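Local coordinates for protein phycocyanobilin lyase subunit beta (Nostoc sp. PCC 7120, PDB 5N3U) that joins with its partner subunit CpcE to form a lyase, probably required for attaching the phycocyanobilin chromophore to the phycocyanin alpha subunit CpcA, at residues A55-G60 and L86-D91; R93-L98 and L121-L126; A156-L161 and A192-A197. One frame throughout, in Å; residues are numbered along the deposited sequence.

Interaction 1 of 3, residues A55-G60 and L86-D91; sequences ALVQLG and LAAIAD
Ile89 meets the end of helix 46-59 and the Gly60 that follows it through CG1, CG2 and CD1. CG1 lies 3.8 Å from Val57 CA. CG2 packs on the backbone of Gly60, 3.8 Å from its C atom. CD1 comes near two carbonyl oxygens, Leu56 O at 3.9 Å and Gly60 O at 3.8 Å. Ile89 CG1 is anti to its own carbonyl carbon (chi1 -65°), and this sets CG1 against Val57 while CG2, anti to the backbone N, is left to meet Gly60. The Ile89 side chain thus rests mainly on main-chain atoms. The backbones come close here, with Val57 CA only 5.4 Å from Ile89 CA.

Val57 adds the second part of the contact. Its CG2 branch touches Ala88 CB at 3.7 Å and also approaches Ile89 CG1 at 4.2 Å. Ala88 is exposed, so this end of the contact lies nearer solvent than the buried Ile89.

Both helices end within these residue ranges. Gly60 and Ala90 each leave helical geometry with positive phi. Gly60 N still bonds to Leu56 O at 3.0 Å, and Ala90 N bonds in the same way to Leu86 O. The Leu56 carbonyl near Ile89 CD1 therefore already has a backbone donor.

The next shell is largely apolar. Ile89 also packs on Val64 and Leu67 of helix 64-69. Leu56 turns to Leu37 and Ile38 of helix 34-40. Beyond the helix end, Asp91 forms a salt bridge with Arg93.

The contact joins the C-terminal ends of two longer helices, 46-59 and 76-89, with the short helix 64-69 between them in sequence. Such side-by-side packing of helices is typical of a HEAT-repeat solenoid, consistent with the HEAT family of this protein.

Interaction 2 of 3, residues R93-L98 and L121-L126; sequences RALDVL and LHWHKL
Leu121 and Leu95 mark the closest backbone approach, 7.8 Å between their CA atoms, where an extended piece of loop passes the first turn of helix 95-104. Leu121 carries most of the contact. Its CD1 lies against the start of the helix, 3.9 Å from Leu95 N, and its CD2 meets Leu98 CD2 at 4.0 Å. Leu98 and Leu121 reach toward each other tip to tip. With CG anti to its own carbonyl carbon (chi1 -58°), the Leu121 fork is carried toward the helix.

Trp123 adds a second touch. Leu95 CD1 comes to the edge of the indole, near its plane, 4.1 Å from CZ3. The two side chains cross at about a right angle. Over one face of the same ring lies Leu121 O, 3.2 Å above the plane and offset toward the rim. Trp123 also packs on Ala134, Pro135 and Ala138 of helix 130-145. Asp96, on the same helix turn, forms a salt bridge with Arg75 of the CpcE subunit.

All five touching residues are buried, and between the segments they meet by apolar packing alone. The contact therefore depends on shape and exclusion of water, while the charged side chains of Arg93 and Asp96 find partners outside the two segments.

Interaction 3 of 3, residues A156-L161 and A192-A197; sequences AAIVGL and ARILLA
Ile158 has the largest share of the buried surface and projects from helix 151-163 toward helix 188-198. Its two branches reach different places. CG2 touches both Arg193 and Ala197, 3.9 Å from both Arg193 O and Ala197 CB, and 4.0 Å from Arg193 CG. CD1 meets Ile194 CG1 at 3.9 Å, and these two isoleucine side chains cross at about a right angle.

Arg193 is the second main residue. Its CG is anti to the backbone N (chi1 -174°), and the chain then bends at chi2 (64°), which turns CD aside. The guanidinium comes to Val159. Val159 CA lies over one of its faces, and Val159 CG2 is 3.7 Å from NH2 and equally close to NE. The two side chains cross at about a right angle. Leu196 CD2, from the next turn of its own helix, also lies over a face of the group, offset toward the rim.

Val159 supplies the third surface. It gives the guanidinium an apolar neighbour rather than a polar one. The polar partners lie elsewhere: Arg193 NH2 forms a salt bridge with Asp273 of the CpcE subunit and a hydrogen bond with Gln162. Asp273 of CpcE also packs on Val159.

The two helix segments run nearly parallel, 6° apart, with their axes 9.7 Å from each other. Ile158 and Ile194 both also touch Met181 of helix 171-184.

The contact is thus apolar at the isoleucines and mixed at the arginine. A buried guanidinium lies against Val159 while its charge is probably balanced by Asp273 of CpcE, so the helix packing and the subunit interface share one residue.

The three contacts follow one another along the chain, each closing before the next opens, in an all-helical solenoid. Interactions 1 and 2 are neighbours, with centres 12 Å apart. They touch directly: Ala90 CA packs on Leu121 CD2 at 3.6 Å, and Ala90 O and His122 N make a probable hydrogen bond. Helices 76-89 and 95-104, one from each, are consecutive. Interaction 3 stands apart, its centre about 23 Å from that of interaction 1 and about 21 Å from that of interaction 2. Interactions 1 and 3 lie on opposite sides of the chain's centre. CpcE reaches interactions 2 and 3 but not 1, so its interface spans separate parts of the solenoid.

Interaction 1 of 3, residues A55-G60 and L86-D91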
loop_
_atom_site.group_PDB
_atom_site.type_symbol
_atom_site.label_atom_id
_atom_site.label_comp_id
_atom_site.label_asym_id
_atom_site.label_seq_id
_atom_site.Cartn_x
_atom_site.Cartn_y
_atom_site.Cartn_z
ATOM N N ALA B 55 -2.703 -20.047 17.525
ATOM C CA ALA B 55 -1.956 -21.240 17.445
ATOM C C ALA B 55 -0.449 -20.997 17.481
ATOM O O ALA B 55 0.307 -21.718 18.176
ATOM C CB ALA B 55 -2.307 -21.994 16.174
ATOM N N LEU B 56 0.027 -20.006 16.732
ATOM C CA LEU B 56 1.450 -19.768 16.723
ATOM C C LEU B 56 1.914 -19.296 18.062
ATOM O O LEU B 56 2.976 -19.714 18.532
ATOM C CB LEU B 56 1.856 -18.782 15.595
ATOM C CG LEU B 56 1.726 -19.468 14.262
ATOM C CD1 LEU B 56 1.531 -18.488 13.096
ATOM C CD2 LEU B 56 2.872 -20.369 13.907
ATOM N N VAL B 57 1.144 -18.439 18.672
ATOM C CA VAL B 57 1.525 -17.871 19.921
ATOM C C VAL B 57 1.618 -18.989 20.961
ATOM O O VAL B 57 2.509 -18.976 21.786
ATOM C CB VAL B 57 0.528 -16.829 20.367
ATOM C CG1 VAL B 57 0.759 -16.363 21.778
ATOM C CG2 VAL B 57 0.601 -15.585 19.514
ATOM N N GLN B 58 0.716 -19.967 20.893
ATOM C CA GLN B 58 0.719 -21.033 21.919
ATOM C C GLN B 58 1.951 -21.841 21.734
ATOM O O GLN B 58 2.603 -22.166 22.674
ATOM C CB GLN B 58 -0.533 -21.909 21.853
ATOM C CG GLN B 58 -1.734 -21.267 22.574
ATOM C CD GLN B 58 -3.094 -21.860 22.160
ATOM O OE1 GLN B 58 -3.151 -22.932 21.526
ATOM N NE2 GLN B 58 -4.206 -21.181 22.541
ATOM N N LEU B 59 2.345 -22.094 20.507
ATOM C CA LEU B 59 3.619 -22.740 20.285
ATOM C C LEU B 59 4.796 -21.962 20.841
ATOM O O LEU B 59 5.720 -22.547 21.276
ATOM C CB LEU B 59 3.829 -22.980 18.802
ATOM C CG LEU B 59 3.057 -24.131 18.145
ATOM C CD1 LEU B 59 3.032 -24.061 16.646
ATOM C CD2 LEU B 59 3.707 -25.467 18.509
ATOM N N GLY B 60 4.783 -20.639 20.748
ATOM C CA GLY B 60 5.752 -19.788 21.420
ATOM C C GLY B 60 7.127 -19.720 20.765
ATOM O O GLY B 60 7.245 -19.686 19.540
ATOM N N LEU B 86 4.536 -12.206 16.474
ATOM C CA LEU B 86 5.832 -11.978 17.138
ATOM C C LEU B 86 5.758 -11.125 18.353
ATOM O O LEU B 86 6.425 -11.427 19.358
ATOM C CB LEU B 86 6.834 -11.339 16.143
ATOM C CG LEU B 86 7.321 -12.235 15.104
ATOM C CD1 LEU B 86 7.829 -11.484 13.869
ATOM C CD2 LEU B 86 8.316 -13.231 15.680
ATOM N N ALA B 87 4.962 -10.051 18.315
ATOM C CA ALA B 87 4.825 -9.173 19.444
ATOM C C ALA B 87 4.176 -9.967 20.620
ATOM O O ALA B 87 4.623 -9.857 21.724
ATOM C CB ALA B 87 3.929 -7.946 19.123
ATOM N N ALA B 88 3.169 -10.775 20.344
ATOM C CA ALA B 88 2.478 -11.541 21.425
ATOM C C ALA B 88 3.366 -12.641 22.018
ATOM O O ALA B 88 3.310 -12.904 23.230
ATOM C CB ALA B 88 1.241 -12.191 20.831
ATOM N N ILE B 89 4.189 -13.283 21.194
ATOM C CA ILE B 89 5.160 -14.262 21.682
ATOM C C ILE B 89 6.204 -13.560 22.536
ATOM O O ILE B 89 6.638 -14.115 23.542
ATOM C CB ILE B 89 5.828 -15.042 20.588
ATOM C CG1 ILE B 89 4.801 -15.888 19.888
ATOM C CG2 ILE B 89 6.916 -15.978 21.165
ATOM C CD1 ILE B 89 5.280 -16.587 18.669
ATOM N N ALA B 90 6.612 -12.348 22.139
ATOM C CA ALA B 90 7.478 -11.474 22.914
ATOM C C ALA B 90 8.934 -11.982 23.101
ATOM O O ALA B 90 9.604 -11.599 24.044
ATOM C CB ALA B 90 6.819 -11.192 24.268
ATOM N N ASP B 91 9.391 -12.857 22.232
ATOM C CA ASP B 91 10.763 -13.304 22.210
ATOM C C ASP B 91 11.576 -12.115 21.688
ATOM O O ASP B 91 11.370 -11.627 20.580
ATOM C CB ASP B 91 10.847 -14.534 21.321
ATOM C CG ASP B 91 12.238 -15.136 21.178
ATOM O OD1 ASP B 91 13.272 -14.463 21.042
ATOM O OD2 ASP B 91 12.313 -16.374 21.029
#

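Interaction 2 of 3, residues R93-L98 and L121-L126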
loop_
_atom_site.group_PDB
_atom_site.type_symbol
_atom_site.label_atom_id
_atom_site.label_comp_id
_atom_site.label_asym_id
_atom_site.label_seq_id
_atom_site.Cartn_x
_atom_site.Cartn_y
_atom_site.Cartn_z
ATOM N N ARG B 93 14.361 -11.875 20.319
ATOM C CA ARG B 93 15.035 -12.037 19.043
ATOM C C ARG B 93 14.300 -11.328 17.888
ATOM O O ARG B 93 14.882 -11.084 16.888
ATOM C CB ARG B 93 15.226 -13.472 18.676
ATOM C CG ARG B 93 16.207 -14.250 19.599
ATOM C CD ARG B 93 16.230 -15.685 19.139
ATOM N NE ARG B 93 15.006 -16.372 19.520
ATOM C CZ ARG B 93 14.679 -17.604 19.128
ATOM N NH1 ARG B 93 15.503 -18.320 18.415
ATOM N NH2 ARG B 93 13.518 -18.126 19.491
ATOM N N ALA B 94 13.061 -10.957 18.103
ATOM C CA ALA B 94 12.254 -10.228 17.114
ATOM C C ALA B 94 12.518 -8.732 17.120
ATOM O O ALA B 94 11.908 -8.013 16.351
ATOM C CB ALA B 94 10.781 -10.499 17.432
ATOM N N LEU B 95 13.400 -8.242 17.984
ATOM C CA LEU B 95 13.655 -6.797 18.054
ATOM C C LEU B 95 13.903 -6.119 16.661
ATOM O O LEU B 95 13.242 -5.126 16.268
ATOM C CB LEU B 95 14.837 -6.569 18.952
ATOM C CG LEU B 95 15.275 -5.113 19.052
ATOM C CD1 LEU B 95 14.268 -4.274 19.788
ATOM C CD2 LEU B 95 16.666 -4.925 19.673
ATOM N N ASP B 96 14.871 -6.630 15.924
ATOM C CA ASP B 96 15.258 -5.928 14.654
ATOM C C ASP B 96 14.141 -5.943 13.612
ATOM O O ASP B 96 13.943 -4.968 12.957
ATOM C CB ASP B 96 16.531 -6.543 14.074
ATOM C CG ASP B 96 17.791 -6.301 14.989
ATOM O OD1 ASP B 96 17.892 -5.300 15.809
ATOM O OD2 ASP B 96 18.721 -7.114 14.876
ATOM N N VAL B 97 13.405 -7.055 13.492
ATOM C CA VAL B 97 12.226 -7.048 12.648
ATOM C C VAL B 97 11.205 -6.023 13.101
ATOM O O VAL B 97 10.587 -5.331 12.284
ATOM C CB VAL B 97 11.592 -8.454 12.504
ATOM C CG1 VAL B 97 10.156 -8.476 12.020
ATOM C CG2 VAL B 97 12.459 -9.249 11.541
ATOM N N LEU B 98 10.919 -5.962 14.384
ATOM C CA LEU B 98 9.969 -5.026 14.865
ATOM C C LEU B 98 10.381 -3.585 14.677
ATOM O O LEU B 98 9.578 -2.709 14.362
ATOM C CB LEU B 98 9.639 -5.266 16.329
ATOM C CG LEU B 98 8.524 -6.187 16.688
ATOM C CD1 LEU B 98 8.372 -7.374 15.816
ATOM C CD2 LEU B 98 8.596 -6.549 18.171
ATOM N N LEU B 121 8.790 -6.980 24.768
ATOM C CA LEU B 121 9.537 -8.195 24.570
ATOM C C LEU B 121 10.248 -8.651 25.916
ATOM O O LEU B 121 10.520 -7.861 26.813
ATOM C CB LEU B 121 10.610 -7.968 23.493
ATOM C CG LEU B 121 10.064 -7.501 22.136
ATOM C CD1 LEU B 121 11.211 -7.455 21.116
ATOM C CD2 LEU B 121 9.021 -8.457 21.655
ATOM N N HIS B 122 10.495 -9.912 26.024
ATOM C CA HIS B 122 11.073 -10.462 27.259
ATOM C C HIS B 122 12.620 -10.318 27.189
ATOM O O HIS B 122 13.333 -11.264 26.932
ATOM C CB HIS B 122 10.664 -11.885 27.433
ATOM C CG HIS B 122 9.204 -12.068 27.615
ATOM N ND1 HIS B 122 8.555 -13.225 27.233
ATOM C CD2 HIS B 122 8.255 -11.262 28.150
ATOM C CE1 HIS B 122 7.267 -13.130 27.527
ATOM N NE2 HIS B 122 7.060 -11.953 28.093
ATOM N N TRP B 123 13.069 -9.163 27.522
ATOM C CA TRP B 123 14.435 -8.742 27.394
ATOM C C TRP B 123 15.422 -9.581 28.118
ATOM O O TRP B 123 16.541 -9.771 27.611
ATOM C CB TRP B 123 14.605 -7.298 27.824
ATOM C CG TRP B 123 13.583 -6.413 27.341
ATOM C CD1 TRP B 123 12.649 -5.736 28.087
ATOM C CD2 TRP B 123 13.438 -5.933 25.989
ATOM N NE1 TRP B 123 11.895 -4.918 27.268
ATOM C CE2 TRP B 123 12.341 -5.036 25.976
ATOM C CE3 TRP B 123 14.075 -6.237 24.790
ATOM C CZ2 TRP B 123 11.880 -4.445 24.814
ATOM C CZ3 TRP B 123 13.641 -5.636 23.628
ATOM C CH2 TRP B 123 12.529 -4.759 23.641
ATOM N N HIS B 124 15.009 -10.187 29.242
ATOM C CA HIS B 124 15.944 -10.968 30.025
ATOM C C HIS B 124 16.307 -12.225 29.330
ATOM O O HIS B 124 17.226 -12.858 29.764
ATOM C CB HIS B 124 15.362 -11.382 31.383
ATOM C CG HIS B 124 14.264 -12.378 31.281
ATOM N ND1 HIS B 124 12.932 -12.008 31.211
ATOM C CD2 HIS B 124 14.281 -13.727 31.235
ATOM C CE1 HIS B 124 12.174 -13.082 31.160
ATOM N NE2 HIS B 124 12.966 -14.137 31.132
ATOM N N LYS B 125 15.561 -12.656 28.296
ATOM C CA LYS B 125 15.956 -13.835 27.561
ATOM C C LYS B 125 17.218 -13.703 26.720
ATOM O O LYS B 125 17.703 -14.689 26.181
ATOM C CB LYS B 125 14.788 -14.268 26.723
ATOM C CG LYS B 125 13.523 -14.563 27.581
ATOM C CD LYS B 125 13.029 -15.987 27.525
ATOM C CE LYS B 125 14.181 -16.958 27.794
ATOM N NZ LYS B 125 13.788 -18.167 28.562
ATOM N N LEU B 126 17.701 -12.486 26.560
ATOM C CA LEU B 126 18.903 -12.220 25.828
ATOM C C LEU B 126 20.135 -12.312 26.750
ATOM O O LEU B 126 20.105 -11.871 27.881
ATOM C CB LEU B 126 18.889 -10.851 25.279
ATOM C CG LEU B 126 17.809 -10.599 24.222
ATOM C CD1 LEU B 126 17.800 -9.119 23.874
ATOM C CD2 LEU B 126 17.943 -11.538 23.037
#

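Interaction 3 of 3, residues A156-L161 and A192-A197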
loop_
_atom_site.group_PDB
_atom_site.type_symbol
_atom_site.label_atom_id
_atom_site.label_comp_id
_atom_site.label_asym_id
_atom_site.label_seq_id
_atom_site.Cartn_x
_atom_site.Cartn_y
_atom_site.Cartn_z
ATOM N N ALA B 156 0.071 4.333 19.313
ATOM C CA ALA B 156 0.737 3.073 19.509
ATOM C C ALA B 156 2.111 3.266 20.126
ATOM O O ALA B 156 2.537 2.447 20.917
ATOM C CB ALA B 156 0.868 2.309 18.184
ATOM N N ALA B 157 2.822 4.309 19.716
ATOM C CA ALA B 157 4.122 4.622 20.276
ATOM C C ALA B 157 4.104 4.861 21.792
ATOM O O ALA B 157 4.958 4.395 22.505
ATOM C CB ALA B 157 4.673 5.807 19.584
ATOM N N ILE B 158 3.096 5.547 22.261
ATOM C CA ILE B 158 2.867 5.753 23.716
ATOM C C ILE B 158 2.649 4.437 24.383
ATOM O O ILE B 158 3.170 4.174 25.447
ATOM C CB ILE B 158 1.571 6.572 24.004
ATOM C CG1 ILE B 158 1.547 7.882 23.287
ATOM C CG2 ILE B 158 1.362 6.800 25.487
ATOM C CD1 ILE B 158 2.748 8.713 23.530
ATOM N N VAL B 159 1.856 3.563 23.796
ATOM C CA VAL B 159 1.617 2.288 24.417
ATOM C C VAL B 159 2.919 1.482 24.534
ATOM O O VAL B 159 3.187 0.791 25.528
ATOM C CB VAL B 159 0.584 1.488 23.652
ATOM C CG1 VAL B 159 0.399 0.085 24.253
ATOM C CG2 VAL B 159 -0.795 2.201 23.626
ATOM N N GLY B 160 3.748 1.536 23.487
ATOM C CA GLY B 160 5.025 0.865 23.538
ATOM C C GLY B 160 5.884 1.444 24.652
ATOM O O GLY B 160 6.422 0.719 25.434
ATOM N N LEU B 161 5.950 2.747 24.711
ATOM C CA LEU B 161 6.732 3.448 25.703
ATOM C C LEU B 161 6.310 3.108 27.103
ATOM O O LEU B 161 7.166 2.900 27.969
ATOM C CB LEU B 161 6.702 4.926 25.499
ATOM C CG LEU B 161 7.397 5.552 24.331
ATOM C CD1 LEU B 161 7.046 7.026 24.196
ATOM C CD2 LEU B 161 8.927 5.417 24.334
ATOM N N ALA B 192 -4.913 12.120 25.839
ATOM C CA ALA B 192 -5.538 11.237 26.833
ATOM C C ALA B 192 -4.765 9.994 27.101
ATOM O O ALA B 192 -4.770 9.425 28.218
ATOM C CB ALA B 192 -6.937 10.865 26.394
ATOM N N ARG B 193 -4.161 9.460 26.058
ATOM C CA ARG B 193 -3.461 8.220 26.238
ATOM C C ARG B 193 -2.169 8.522 26.963
ATOM O O ARG B 193 -1.691 7.702 27.699
ATOM C CB ARG B 193 -3.208 7.510 24.900
ATOM C CG ARG B 193 -2.600 6.131 25.072
ATOM C CD ARG B 193 -3.568 5.224 25.797
ATOM N NE ARG B 193 -3.020 3.949 26.075
ATOM C CZ ARG B 193 -2.093 3.752 27.008
ATOM N NH1 ARG B 193 -1.564 4.759 27.688
ATOM N NH2 ARG B 193 -1.622 2.536 27.203
ATOM N N ILE B 194 -1.602 9.692 26.718
ATOM C CA ILE B 194 -0.421 10.099 27.487
ATOM C C ILE B 194 -0.753 10.140 28.998
ATOM O O ILE B 194 -0.101 9.464 29.812
ATOM C CB ILE B 194 0.091 11.451 27.005
ATOM C CG1 ILE B 194 0.755 11.307 25.614
ATOM C CG2 ILE B 194 1.101 12.071 27.994
ATOM C CD1 ILE B 194 0.914 12.587 24.850
ATOM N N LEU B 195 -1.825 10.867 29.340
ATOM C CA LEU B 195 -2.359 10.885 30.719
ATOM C C LEU B 195 -2.545 9.544 31.322
ATOM O O LEU B 195 -2.149 9.349 32.430
ATOM C CB LEU B 195 -3.699 11.604 30.796
ATOM C CG LEU B 195 -3.566 13.099 30.480
ATOM C CD1 LEU B 195 -4.960 13.683 30.246
ATOM C CD2 LEU B 195 -2.777 13.850 31.560
ATOM N N LEU B 196 -3.138 8.593 30.602
ATOM C CA LEU B 196 -3.255 7.269 31.118
ATOM C C LEU B 196 -1.876 6.654 31.346
ATOM O O LEU B 196 -1.700 5.912 32.312
ATOM C CB LEU B 196 -4.023 6.335 30.181
ATOM C CG LEU B 196 -4.229 4.896 30.624
ATOM C CD1 LEU B 196 -4.950 4.855 31.972
ATOM C CD2 LEU B 196 -5.060 4.145 29.611
ATOM N N ALA B 197 -0.926 6.916 30.448
ATOM C CA ALA B 197 0.414 6.327 30.624
ATOM C C ALA B 197 1.081 6.971 31.864
ATOM O O ALA B 197 1.546 6.232 32.735
ATOM C CB ALA B 197 1.286 6.492 29.385
#